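Acyltransferase (PDB 5UG1) transfers acetyl groups to hydroxyl groups of pneumococcal cell-wall peptidoglycan, probably through a covalent acyl-enzyme. Local coordinates at residues M7-S12 against V58-G63; V13-N18 against A32-T37; K52-T57 against K83-I88; T40-M45 against D75-N80. All blocks are in the same frame, centred on the assembly; numbering follows the deposited sequence.

Contact 1: M7-S12 against V58-G63; sequences MLIGDS and VVIATG. With 03S (methanesulfonic acid), chain B.
Strands 7-10 and 58-61 run parallel and are packed tightly over their whole shared length. Four backbone bonds alternate between them: Val59 N to Met7 O, Ile9 N to Val59 O, Ala61 N to Ile9 O, and Asp11 N to Ala61 O. The second, 2.8 Å from Ile9 N to Val59 O, lies nearly along the C=O axis. On one face Leu8 reaches obliquely across, CD1 on Val59 CG1 at 3.8 Å and CD2 toward Ala61 CB; Leu8 CD2 sits close beside Gly10, where there is no side chain. On the other, Ile9 lies alongside Ile60, their CD1 methyls 4.0 Å apart, Ile9 packing on helix 38-50 and Ile60 on helix 70-80.

Past the strands the pairing loosens. Asp11 holds CG in the crowded position between N and the carbonyl carbon (chi1 64°), from which OD1 makes weak N-cap bonds to Val13 N and Ala14 N. Between Asp11 OD2 and Gly63 N a water bridges, donating to the first (2.8 Å) and accepting from the second (2.8 Å). Beyond it Ser12 OG is covalently bound to S10 of the methylsulfonyl adduct, while Ser12 N donates to its O12 at 3.1 Å, consistent with an oxyanion-hole contact. Gly10-Asp11-Ser12 at the strand end resembles the nucleophile block, and Gly63 to Asn65 the separate asparagine-bearing block, as in SGNH/GDSL hydrolases.

Contact 2: V13-N18 against A32-T37; sequences VALRAN and AQVSVT. With 03S (methanesulfonic acid), chain B.
The closest approach here is a methyl against a carbonyl, Leu15 CD1 lying 3.4 Å from Ala32 O, and most of the contact rests on Leu15 and Ala32. With CG anti to the backbone N (chi1 -178°), Leu15 extends straight out from helix 12-16 and splits its two methyls. CD1 rests on the Ala32 carbonyl, while Leu15 CD2 crosses obliquely to meet Val34 CG2 at 3.8 Å. Below the fork, Ala32 CB plugs into the helix surface, 4.0 Å from Ala14 CB and equally far from Leu15 CB, so the backbones come close where only small groups intervene. The interface is apolar, small, and near the surface.

The helix here is the first turn after the nucleophile strand, within the crossover from strand 6-10 to the neighbouring parallel strand 29-32, and the contact folds the start of that crossover against the end of the edge strand. From there the chain makes a type I turn, Gln33 to Val36. The turn carries Val34 to the methylsulfonyl group, with Val34 O 3.4 Å from its O12; from the helix, Val13 CG2 approaches O11 at 3.7 Å, so both segments line the adduct pocket. On the helix, Arg16 NE donates to Phe146 O, beside His145. Downstream, Thr37 serves as N-cap of helix 38-50, and its own N donates to Thr40 OG1.

Contact 3: K52-T57 against K83-I88; sequences KFLPKT and KGHHMI
Lys56 O is the best-held polar atom, gripped by two hydrogen bonds and a CA-H contact. To Lys56 O, His86 N donates at 2.9 Å from 29° above the carbonyl plane, His85 ND1 adds a weak bond at 3.2 Å, and His85 CA leans in at 3.1 Å. The same ND1 hydrogen is shared with Pro55 O, 2.7 Å from His85 ND1 but weakly bonded because the approach is bent (126°). This forked donation is consistent with a proton on ND1 and helps set the ring's orientation. Pro55 O and Leu54 O lie at the ring edge, in its plane. Leu54 crosses obliquely over one face, CD2 4.0 Å from the centroid of the His85 ring in a CH-pi contact offset toward the rim. Farther on, Thr57 CA approaches His86 O at 3.3 Å, and the two residues form a parallel bridge.

The arrangement begins the pairing of strands 57-61 and 86-90 just where the loop after helix 38-50 enters the sheet. Leu54 also packs on Met45 and Asn48 of that helix, Thr57 and Ile88 face Leu168 of helix 150-171, and His86 NE2 bonds Thr123 OG1 on strand 122-125.

Contact 4: T40-M45 against D75-N80; sequences TANEIM and DSIVKN
Asn42 CG and Ile77 CG1 are both anti to the backbone N (chi1 -156° and -158°), and the extended chains slide past each other in opposite directions. Met45 is likewise extended until it bends at chi3, which brings its CE methyl in under Ile77 and Asn80. Asn42 CG thereby lies 3.7 Å from Ile77 CG1, while Ile77 CD1 tucks against the other helix, 3.6 Å from Asn42 N. Asn42 ND2 donates a weak, bent bond to Ser76 OG (2.9 Å), the only hydrogen bond between the two segments. Asn42 OD1 of the same amide lies beside Asn80 CB at 3.6 Å.

The two helices run nearly parallel, 10° apart with segment axes 9.6 Å from each other, as neighbouring crossover helices on one face of a parallel sheet do: helix 38-50 links strand 29-32 to strand 57-61, and helix 70-80 links strand 57-61 to strand 86-90. Toward the sheet the contact is apolar, with Ala41 and Met45 on Ile9, and Met45 and Ile77 on Met87. Met45 CE also meets Ile77 CG1 at 3.9 Å and Asn80 O at 3.6 Å. The two asparagine amides are steeply tilted to each other; Asn80 ND2 turns back to Ser76 O at 3.0 Å, so that carbonyl accepts from both the side chain and the backbone N of Asn80.

All four contacts belong to one parallel five-stranded sheet and its helices. Contact 1 pairs two inner strands near the centre of the chain, and contact 2 is nested within the loop it closes; their centres lie about 7 Å apart and both reach the adduct. Contact 3 continues the sheet to strand 86-90, at the opposite end from the pocket, the centres of contacts 1 and 3 being about 13 Å apart. Contact 4 packs two helices onto the face bearing Ile9 and Ile60, and Met87 links it to contact 3. The segments of contacts 1, 3 and 4 alternate along the chain, which follows from the successive beta-alpha-beta crossovers, while contacts 2 and 3 do not touch.

Contact 1: M7-S12 against V58-G63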
loop_
_atom_site.group_PDB
_atom_site.type_symbol
_atom_site.label_atom_id
_atom_site.label_comp_id
_atom_site.label_asym_id
_atom_site.label_seq_id
_atom_site.Cartn_x
_atom_site.Cartn_y
_atom_site.Cartn_z
ATOM N N MET A 7 -9.995 -3.699 3.855
ATOM C CA MET A 7 -9.959 -3.762 2.400
ATOM C C MET A 7 -8.638 -3.167 1.931
ATOM O O MET A 7 -8.270 -2.056 2.336
ATOM C CB MET A 7 -11.137 -3.006 1.765
ATOM C CG MET A 7 -11.122 -3.043 0.241
ATOM S SD MET A 7 -12.546 -2.275 -0.500
ATOM C CE MET A 7 -13.818 -3.522 -0.280
ATOM N N LEU A 8 -7.921 -3.915 1.100
ATOM C CA LEU A 8 -6.732 -3.420 0.422
ATOM C C LEU A 8 -7.111 -3.059 -1.012
ATOM O O LEU A 8 -7.733 -3.865 -1.715
ATOM C CB LEU A 8 -5.620 -4.469 0.445
ATOM C CG LEU A 8 -4.260 -4.038 -0.107
ATOM C CD1 LEU A 8 -3.161 -4.753 0.632
ATOM C CD2 LEU A 8 -4.161 -4.322 -1.612
ATOM N N ILE A 9 -6.785 -1.837 -1.423
ATOM C CA ILE A 9 -6.945 -1.380 -2.801
ATOM C C ILE A 9 -5.537 -1.164 -3.327
ATOM O O ILE A 9 -4.833 -0.259 -2.858
ATOM C CB ILE A 9 -7.755 -0.082 -2.892
ATOM C CG1 ILE A 9 -9.110 -0.206 -2.196
ATOM C CG2 ILE A 9 -7.888 0.381 -4.360
ATOM C CD1 ILE A 9 -9.601 1.139 -1.647
ATOM N N GLY A 10 -5.141 -1.990 -4.258
ATOM C CA GLY A 10 -3.759 -2.068 -4.640
ATOM C C GLY A 10 -3.444 -2.264 -6.098
ATOM O O GLY A 10 -4.304 -2.489 -6.896
ATOM N N ASP A 11 -2.156 -2.187 -6.382
ATOM C CA ASP A 11 -1.591 -2.275 -7.713
ATOM C C ASP A 11 -1.053 -3.670 -8.065
ATOM O O ASP A 11 -1.297 -4.613 -7.387
ATOM C CB ASP A 11 -0.550 -1.173 -7.931
ATOM C CG ASP A 11 0.648 -1.303 -7.032
ATOM O OD1 ASP A 11 0.794 -2.285 -6.368
ATOM O OD2 ASP A 11 1.455 -0.413 -6.993
ATOM N N SER A 12 -0.327 -3.760 -9.154
ATOM C CA SER A 12 0.228 -5.012 -9.598
ATOM C C SER A 12 1.208 -5.637 -8.630
ATOM O O SER A 12 1.339 -6.802 -8.613
ATOM C CB SER A 12 0.908 -4.841 -10.933
ATOM O OG SER A 12 2.108 -4.184 -10.779
ATOM N N VAL A 58 -8.535 0.725 5.765
ATOM C CA VAL A 58 -8.300 0.848 4.331
ATOM C C VAL A 58 -6.796 0.793 4.088
ATOM O O VAL A 58 -6.031 1.558 4.691
ATOM C CB VAL A 58 -8.895 2.158 3.781
ATOM C CG1 VAL A 58 -8.791 2.198 2.258
ATOM C CG2 VAL A 58 -10.338 2.331 4.254
ATOM N N VAL A 59 -6.368 -0.105 3.212
ATOM C CA VAL A 59 -4.964 -0.217 2.842
ATOM C C VAL A 59 -4.816 0.244 1.400
ATOM O O VAL A 59 -5.414 -0.345 0.490
ATOM C CB VAL A 59 -4.431 -1.645 3.024
ATOM C CG1 VAL A 59 -2.923 -1.648 2.822
ATOM C CG2 VAL A 59 -4.797 -2.179 4.421
ATOM N N ILE A 60 -4.015 1.288 1.195
ATOM C CA ILE A 60 -3.744 1.843 -0.127
ATOM C C ILE A 60 -2.355 1.355 -0.525
ATOM O O ILE A 60 -1.342 1.860 -0.028
ATOM C CB ILE A 60 -3.829 3.377 -0.139
ATOM C CG1 ILE A 60 -5.193 3.864 0.360
ATOM C CG2 ILE A 60 -3.523 3.933 -1.556
ATOM C CD1 ILE A 60 -6.431 3.268 -0.385
ATOM N N ALA A 61 -2.298 0.360 -1.406
ATOM C CA ALA A 61 -1.035 -0.263 -1.805
ATOM C C ALA A 61 -0.739 0.091 -3.261
ATOM O O ALA A 61 -0.868 -0.727 -4.178
ATOM C CB ALA A 61 -1.095 -1.787 -1.575
ATOM N N THR A 62 -0.338 1.344 -3.466
ATOM C CA THR A 62 -0.100 1.916 -4.784
ATOM C C THR A 62 1.102 2.847 -4.700
ATOM O O THR A 62 1.616 3.138 -3.616
ATOM C CB THR A 62 -1.303 2.731 -5.287
ATOM O OG1 THR A 62 -1.528 3.826 -4.388
ATOM C CG2 THR A 62 -2.583 1.885 -5.405
ATOM N N GLY A 63 1.495 3.396 -5.814
ATOM C CA GLY A 63 2.482 4.441 -5.808
ATOM C C GLY A 63 3.585 4.333 -6.823
ATOM O O GLY A 63 4.158 5.297 -7.187
HETATM S S10 03S B . 2.437 -2.808 -11.333
HETATM O O11 03S B . 3.820 -2.554 -10.870
HETATM O O12 03S B . 1.519 -1.827 -10.714
HETATM C C13 03S B . 2.371 -2.660 -12.988
HETATM O O HOH W 1 0.883 2.063 -8.221
#

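Contact 2: V13-N18 against A32-T37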
loop_
_atom_site.group_PDB
_atom_site.type_symbol
_atom_site.label_atom_id
_atom_site.label_comp_id
_atom_site.label_asym_id
_atom_site.label_seq_id
_atom_site.Cartn_x
_atom_site.Cartn_y
_atom_site.Cartn_z
ATOM N N VAL A 13 1.896 -4.829 -7.846
ATOM C CA VAL A 13 2.800 -5.351 -6.860
ATOM C C VAL A 13 2.025 -6.088 -5.763
ATOM O O VAL A 13 2.350 -7.183 -5.406
ATOM C CB VAL A 13 3.742 -4.274 -6.307
ATOM C CG1 VAL A 13 4.689 -4.850 -5.296
ATOM C CG2 VAL A 13 4.530 -3.666 -7.427
ATOM N N ALA A 14 0.990 -5.439 -5.264
ATOM C CA ALA A 14 0.063 -6.066 -4.360
ATOM C C ALA A 14 -0.596 -7.299 -4.997
ATOM O O ALA A 14 -0.717 -8.320 -4.359
ATOM C CB ALA A 14 -0.966 -5.093 -3.886
ATOM N N LEU A 15 -0.961 -7.197 -6.267
ATOM C CA LEU A 15 -1.601 -8.326 -6.927
ATOM C C LEU A 15 -0.653 -9.516 -7.001
ATOM O O LEU A 15 -1.075 -10.674 -6.879
ATOM C CB LEU A 15 -2.074 -7.920 -8.317
ATOM C CG LEU A 15 -2.814 -9.033 -9.060
ATOM C CD1 LEU A 15 -4.069 -9.448 -8.309
ATOM C CD2 LEU A 15 -3.137 -8.644 -10.506
ATOM N N ARG A 16 0.641 -9.241 -7.177
ATOM C CA ARG A 16 1.635 -10.308 -7.191
ATOM C C ARG A 16 1.709 -11.018 -5.843
ATOM O O ARG A 16 1.996 -12.218 -5.785
ATOM C CB ARG A 16 2.989 -9.716 -7.587
ATOM C CG ARG A 16 4.063 -10.725 -7.987
ATOM C CD ARG A 16 5.321 -9.976 -8.442
ATOM N NE ARG A 16 6.449 -10.847 -8.762
ATOM C CZ ARG A 16 6.581 -11.500 -9.910
ATOM N NH1 ARG A 16 5.641 -11.382 -10.839
ATOM N NH2 ARG A 16 7.649 -12.262 -10.133
ATOM N N ALA A 17 1.440 -10.303 -4.750
ATOM C CA ALA A 17 1.451 -10.875 -3.410
ATOM C C ALA A 17 0.068 -11.330 -2.952
ATOM O O ALA A 17 -0.146 -11.497 -1.746
ATOM C CB ALA A 17 2.027 -9.861 -2.414
ATOM N N ASN A 18 -0.866 -11.529 -3.886
ATOM C CA ASN A 18 -2.260 -11.812 -3.540
ATOM C C ASN A 18 -2.384 -13.002 -2.583
ATOM O O ASN A 18 -2.987 -12.898 -1.510
ATOM C CB ASN A 18 -3.055 -12.066 -4.828
ATOM C CG ASN A 18 -4.508 -12.380 -4.572
ATOM O OD1 ASN A 18 -5.177 -11.704 -3.788
ATOM N ND2 ASN A 18 -5.009 -13.419 -5.228
ATOM N N ALA A 32 -6.898 -5.854 -5.645
ATOM C CA ALA A 32 -5.680 -5.396 -6.301
ATOM C C ALA A 32 -5.754 -5.734 -7.777
ATOM O O ALA A 32 -6.248 -6.803 -8.147
ATOM C CB ALA A 32 -4.421 -6.027 -5.677
ATOM N N GLN A 33 -5.330 -4.818 -8.623
ATOM C CA GLN A 33 -5.366 -4.999 -10.068
ATOM C C GLN A 33 -4.155 -4.393 -10.741
ATOM O O GLN A 33 -3.490 -3.566 -10.191
ATOM C CB GLN A 33 -6.614 -4.367 -10.686
ATOM C CG GLN A 33 -7.893 -4.606 -9.940
ATOM C CD GLN A 33 -8.983 -3.712 -10.422
ATOM O OE1 GLN A 33 -9.479 -3.863 -11.537
ATOM N NE2 GLN A 33 -9.362 -2.762 -9.603
ATOM N N VAL A 34 -3.895 -4.802 -11.955
ATOM C CA VAL A 34 -2.650 -4.478 -12.607
ATOM C C VAL A 34 -2.348 -3.000 -12.778
ATOM O O VAL A 34 -1.292 -2.568 -12.423
ATOM C CB VAL A 34 -2.478 -5.201 -13.952
ATOM C CG1 VAL A 34 -1.118 -4.906 -14.513
ATOM C CG2 VAL A 34 -2.669 -6.687 -13.782
ATOM N N SER A 35 -3.273 -2.250 -13.316
ATOM C CA SER A 35 -3.017 -0.862 -13.618
ATOM C C SER A 35 -3.425 0.168 -12.583
ATOM O O SER A 35 -3.483 1.320 -12.862
ATOM C CB SER A 35 -3.696 -0.507 -14.913
ATOM O OG SER A 35 -2.898 -0.944 -15.950
ATOM N N VAL A 36 -3.670 -0.247 -11.375
ATOM C CA VAL A 36 -4.177 0.696 -10.384
ATOM C C VAL A 36 -3.095 1.707 -10.006
ATOM O O VAL A 36 -1.934 1.357 -9.758
ATOM C CB VAL A 36 -4.717 -0.069 -9.168
ATOM C CG1 VAL A 36 -4.988 0.866 -7.982
ATOM C CG2 VAL A 36 -5.989 -0.814 -9.582
ATOM N N THR A 37 -3.470 2.980 -10.003
ATOM C CA THR A 37 -2.637 4.061 -9.513
ATOM C C THR A 37 -3.252 4.644 -8.244
ATOM O O THR A 37 -4.379 4.329 -7.863
ATOM C CB THR A 37 -2.485 5.154 -10.575
ATOM O OG1 THR A 37 -3.723 5.852 -10.723
ATOM C CG2 THR A 37 -2.105 4.541 -11.912
HETATM S S10 03S B . 2.437 -2.808 -11.333
HETATM O O11 03S B . 3.820 -2.554 -10.870
HETATM O O12 03S B . 1.519 -1.827 -10.714
HETATM C C13 03S B . 2.371 -2.660 -12.988
#

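Contact 3: K52-T57 against K83-I88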
loop_
_atom_site.group_PDB
_atom_site.type_symbol
_atom_site.label_atom_id
_atom_site.label_comp_id
_atom_site.label_asym_id
_atom_site.label_seq_id
_atom_site.Cartn_x
_atom_site.Cartn_y
_atom_site.Cartn_z
ATOM N N LYS A 52 -21.173 1.747 0.811
ATOM C CA LYS A 52 -21.068 1.149 2.145
ATOM C C LYS A 52 -20.355 -0.203 2.145
ATOM O O LYS A 52 -20.567 -1.030 3.041
ATOM C CB LYS A 52 -22.451 1.040 2.806
ATOM C CG LYS A 52 -23.039 2.413 3.142
ATOM C CD LYS A 52 -24.528 2.422 2.924
ATOM C CE LYS A 52 -25.078 3.829 2.781
ATOM N NZ LYS A 52 -26.556 3.807 2.515
ATOM N N PHE A 53 -19.486 -0.431 1.168
ATOM C CA PHE A 53 -18.622 -1.598 1.136
ATOM C C PHE A 53 -17.268 -1.363 1.803
ATOM O O PHE A 53 -16.558 -2.333 2.102
ATOM C CB PHE A 53 -18.383 -2.017 -0.307
ATOM C CG PHE A 53 -19.624 -2.407 -1.042
ATOM C CD1 PHE A 53 -20.638 -3.102 -0.405
ATOM C CD2 PHE A 53 -19.769 -2.097 -2.387
ATOM C CE1 PHE A 53 -21.792 -3.472 -1.101
ATOM C CE2 PHE A 53 -20.913 -2.467 -3.088
ATOM C CZ PHE A 53 -21.927 -3.156 -2.441
ATOM N N LEU A 54 -16.894 -0.116 2.042
ATOM C CA LEU A 54 -15.583 0.173 2.612
ATOM C C LEU A 54 -15.591 -0.135 4.106
ATOM O O LEU A 54 -16.358 0.482 4.849
ATOM C CB LEU A 54 -15.205 1.633 2.379
ATOM C CG LEU A 54 -13.714 1.949 2.477
ATOM C CD1 LEU A 54 -12.980 1.176 1.386
ATOM C CD2 LEU A 54 -13.412 3.453 2.374
ATOM N N PRO A 55 -14.777 -1.064 4.580
ATOM C CA PRO A 55 -14.736 -1.360 6.016
ATOM C C PRO A 55 -13.786 -0.398 6.717
ATOM O O PRO A 55 -13.173 0.463 6.090
ATOM C CB PRO A 55 -14.209 -2.790 6.047
ATOM C CG PRO A 55 -13.225 -2.792 4.892
ATOM C CD PRO A 55 -13.877 -1.950 3.819
ATOM N N LYS A 56 -13.624 -0.610 8.028
ATOM C CA LYS A 56 -12.959 0.370 8.881
ATOM C C LYS A 56 -11.528 0.647 8.434
ATOM O O LYS A 56 -11.108 1.802 8.354
ATOM C CB LYS A 56 -12.967 -0.098 10.335
ATOM C CG LYS A 56 -12.362 0.935 11.268
ATOM C CD LYS A 56 -12.344 0.465 12.688
ATOM C CE LYS A 56 -11.024 -0.193 13.022
ATOM N NZ LYS A 56 -10.993 -0.644 14.448
ATOM N N THR A 57 -10.749 -0.390 8.177
ATOM C CA THR A 57 -9.345 -0.213 7.847
ATOM C C THR A 57 -9.162 -0.302 6.336
ATOM O O THR A 57 -9.580 -1.281 5.708
ATOM C CB THR A 57 -8.479 -1.249 8.562
ATOM O OG1 THR A 57 -8.851 -1.298 9.944
ATOM C CG2 THR A 57 -7.029 -0.866 8.462
ATOM N N LYS A 83 -14.783 9.788 7.081
ATOM C CA LYS A 83 -14.871 9.688 8.528
ATOM C C LYS A 83 -15.113 8.244 8.936
ATOM O O LYS A 83 -15.866 7.518 8.280
ATOM C CB LYS A 83 -16.010 10.575 9.042
ATOM C CG LYS A 83 -15.710 12.056 8.953
ATOM C CD LYS A 83 -16.858 12.910 9.499
ATOM C CE LYS A 83 -17.683 13.539 8.374
ATOM N NZ LYS A 83 -18.678 14.542 8.874
ATOM N N GLY A 84 -14.453 7.825 10.018
ATOM C CA GLY A 84 -14.696 6.532 10.617
ATOM C C GLY A 84 -13.723 5.448 10.215
ATOM O O GLY A 84 -13.896 4.296 10.635
ATOM N N HIS A 85 -12.711 5.778 9.421
ATOM C CA HIS A 85 -11.759 4.807 8.910
ATOM C C HIS A 85 -10.364 5.083 9.448
ATOM O O HIS A 85 -10.034 6.205 9.841
ATOM C CB HIS A 85 -11.733 4.830 7.383
ATOM C CG HIS A 85 -13.040 4.452 6.757
ATOM N ND1 HIS A 85 -13.379 3.145 6.468
ATOM C CD2 HIS A 85 -14.096 5.207 6.372
ATOM C CE1 HIS A 85 -14.581 3.116 5.920
ATOM N NE2 HIS A 85 -15.039 4.353 5.854
ATOM N N HIS A 86 -9.555 4.033 9.478
ATOM C CA HIS A 86 -8.115 4.142 9.615
ATOM C C HIS A 86 -7.500 3.723 8.289
ATOM O O HIS A 86 -8.016 2.832 7.611
ATOM C CB HIS A 86 -7.582 3.264 10.750
ATOM C CG HIS A 86 -6.168 3.579 11.143
ATOM N ND1 HIS A 86 -5.852 4.364 12.233
ATOM C CD2 HIS A 86 -4.986 3.207 10.594
ATOM C CE1 HIS A 86 -4.537 4.464 12.335
ATOM N NE2 HIS A 86 -3.988 3.774 11.352
ATOM N N MET A 87 -6.411 4.371 7.914
ATOM C CA MET A 87 -5.831 4.201 6.592
ATOM C C MET A 87 -4.384 3.773 6.736
ATOM O O MET A 87 -3.650 4.325 7.555
ATOM C CB MET A 87 -5.925 5.502 5.794
ATOM C CG MET A 87 -5.464 5.441 4.368
ATOM S SD MET A 87 -5.529 7.110 3.658
ATOM C CE MET A 87 -6.335 6.702 2.127
ATOM N N ILE A 88 -3.978 2.788 5.944
ATOM C CA ILE A 88 -2.590 2.338 5.899
ATOM C C ILE A 88 -2.024 2.636 4.516
ATOM O O ILE A 88 -2.639 2.288 3.503
ATOM C CB ILE A 88 -2.493 0.848 6.247
ATOM C CG1 ILE A 88 -2.855 0.674 7.715
ATOM C CG2 ILE A 88 -1.116 0.296 5.953
ATOM C CD1 ILE A 88 -2.857 -0.707 8.111
#

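Contact 4: T40-M45 against D75-N80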
loop_
_atom_site.group_PDB
_atom_site.type_symbol
_atom_site.label_atom_id
_atom_site.label_comp_id
_atom_site.label_asym_id
_atom_site.label_seq_id
_atom_site.Cartn_x
_atom_site.Cartn_y
_atom_site.Cartn_z
ATOM N N THR A 40 -6.576 6.268 -9.218
ATOM C CA THR A 40 -7.770 5.435 -9.335
ATOM C C THR A 40 -8.117 4.771 -8.006
ATOM O O THR A 40 -9.296 4.508 -7.743
ATOM C CB THR A 40 -7.613 4.376 -10.441
ATOM O OG1 THR A 40 -6.548 3.482 -10.119
ATOM C CG2 THR A 40 -7.323 5.023 -11.786
ATOM N N ALA A 41 -7.117 4.508 -7.158
ATOM C CA ALA A 41 -7.387 3.989 -5.820
ATOM C C ALA A 41 -8.216 4.971 -4.998
ATOM O O ALA A 41 -9.082 4.562 -4.209
ATOM C CB ALA A 41 -6.070 3.680 -5.109
ATOM N N ASN A 42 -7.932 6.269 -5.145
ATOM C CA ASN A 42 -8.751 7.313 -4.530
ATOM C C ASN A 42 -10.206 7.189 -4.969
ATOM O O ASN A 42 -11.129 7.266 -4.150
ATOM C CB ASN A 42 -8.185 8.688 -4.918
ATOM C CG ASN A 42 -8.557 9.793 -3.929
ATOM O OD1 ASN A 42 -9.447 9.620 -3.097
ATOM N ND2 ASN A 42 -7.869 10.940 -4.023
ATOM N N GLU A 43 -10.424 7.013 -6.274
ATOM C CA GLU A 43 -11.777 6.876 -6.808
ATOM C C GLU A 43 -12.425 5.576 -6.337
ATOM O O GLU A 43 -13.594 5.574 -5.933
ATOM C CB GLU A 43 -11.727 6.954 -8.333
ATOM C CG GLU A 43 -11.189 8.301 -8.873
ATOM C CD GLU A 43 -10.633 8.181 -10.287
ATOM O OE1 GLU A 43 -10.567 7.042 -10.802
ATOM O OE2 GLU A 43 -10.256 9.214 -10.884
ATOM N N ILE A 44 -11.671 4.470 -6.359
ATOM C CA ILE A 44 -12.168 3.184 -5.849
ATOM C C ILE A 44 -12.549 3.297 -4.380
ATOM O O ILE A 44 -13.597 2.782 -3.953
ATOM C CB ILE A 44 -11.117 2.074 -6.064
ATOM C CG1 ILE A 44 -10.910 1.808 -7.559
ATOM C CG2 ILE A 44 -11.522 0.776 -5.345
ATOM C CD1 ILE A 44 -9.796 0.813 -7.851
ATOM N N MET A 45 -11.708 3.978 -3.584
ATOM C CA MET A 45 -11.976 4.152 -2.156
ATOM C C MET A 45 -13.330 4.814 -1.910
ATOM O O MET A 45 -14.156 4.303 -1.142
ATOM C CB MET A 45 -10.869 4.981 -1.509
ATOM C CG MET A 45 -11.069 5.156 0.003
ATOM S SD MET A 45 -9.833 6.213 0.762
ATOM C CE MET A 45 -10.226 7.789 -0.020
ATOM N N ASP A 75 -1.791 13.692 -0.969
ATOM C CA ASP A 75 -2.594 14.706 -0.293
ATOM C C ASP A 75 -4.079 14.425 -0.480
ATOM O O ASP A 75 -4.859 14.461 0.477
ATOM C CB ASP A 75 -2.270 16.094 -0.832
ATOM C CG ASP A 75 -0.997 16.660 -0.271
ATOM O OD1 ASP A 75 -0.418 16.051 0.661
ATOM O OD2 ASP A 75 -0.590 17.730 -0.769
ATOM N N SER A 76 -4.481 14.127 -1.715
ATOM C CA SER A 76 -5.898 13.987 -2.021
ATOM C C SER A 76 -6.497 12.743 -1.376
ATOM O O SER A 76 -7.586 12.801 -0.794
ATOM C CB SER A 76 -6.112 13.944 -3.529
ATOM O OG SER A 76 -7.492 13.824 -3.803
ATOM N N ILE A 77 -5.829 11.594 -1.501
ATOM C CA ILE A 77 -6.439 10.379 -0.980
ATOM C C ILE A 77 -6.531 10.460 0.538
ATOM O O ILE A 77 -7.530 10.048 1.137
ATOM C CB ILE A 77 -5.680 9.129 -1.471
ATOM C CG1 ILE A 77 -6.584 7.897 -1.397
ATOM C CG2 ILE A 77 -4.388 8.915 -0.699
ATOM C CD1 ILE A 77 -6.042 6.720 -2.149
ATOM N N VAL A 78 -5.534 11.069 1.173
ATOM C CA VAL A 78 -5.595 11.268 2.614
ATOM C C VAL A 78 -6.735 12.204 2.965
ATOM O O VAL A 78 -7.492 11.952 3.907
ATOM C CB VAL A 78 -4.247 11.791 3.133
ATOM C CG1 VAL A 78 -4.409 12.350 4.554
ATOM C CG2 VAL A 78 -3.201 10.672 3.062
ATOM N N LYS A 79 -6.896 13.285 2.199
ATOM C CA LYS A 79 -7.999 14.212 2.454
ATOM C C LYS A 79 -9.352 13.522 2.306
ATOM O O LYS A 79 -10.295 13.800 3.056
ATOM C CB LYS A 79 -7.901 15.404 1.495
ATOM C CG LYS A 79 -9.126 16.321 1.468
ATOM C CD LYS A 79 -9.192 17.230 2.683
ATOM C CE LYS A 79 -10.479 18.043 2.711
ATOM N NZ LYS A 79 -10.693 18.815 1.450
ATOM N N ASN A 80 -9.468 12.617 1.347
ATOM C CA ASN A 80 -10.764 12.070 0.985
ATOM C C ASN A 80 -11.118 10.817 1.766
ATOM O O ASN A 80 -12.218 10.288 1.579
ATOM C CB ASN A 80 -10.812 11.794 -0.521
ATOM C CG ASN A 80 -11.210 13.036 -1.322
ATOM O OD1 ASN A 80 -12.393 13.361 -1.433
ATOM N ND2 ASN A 80 -10.219 13.735 -1.876
#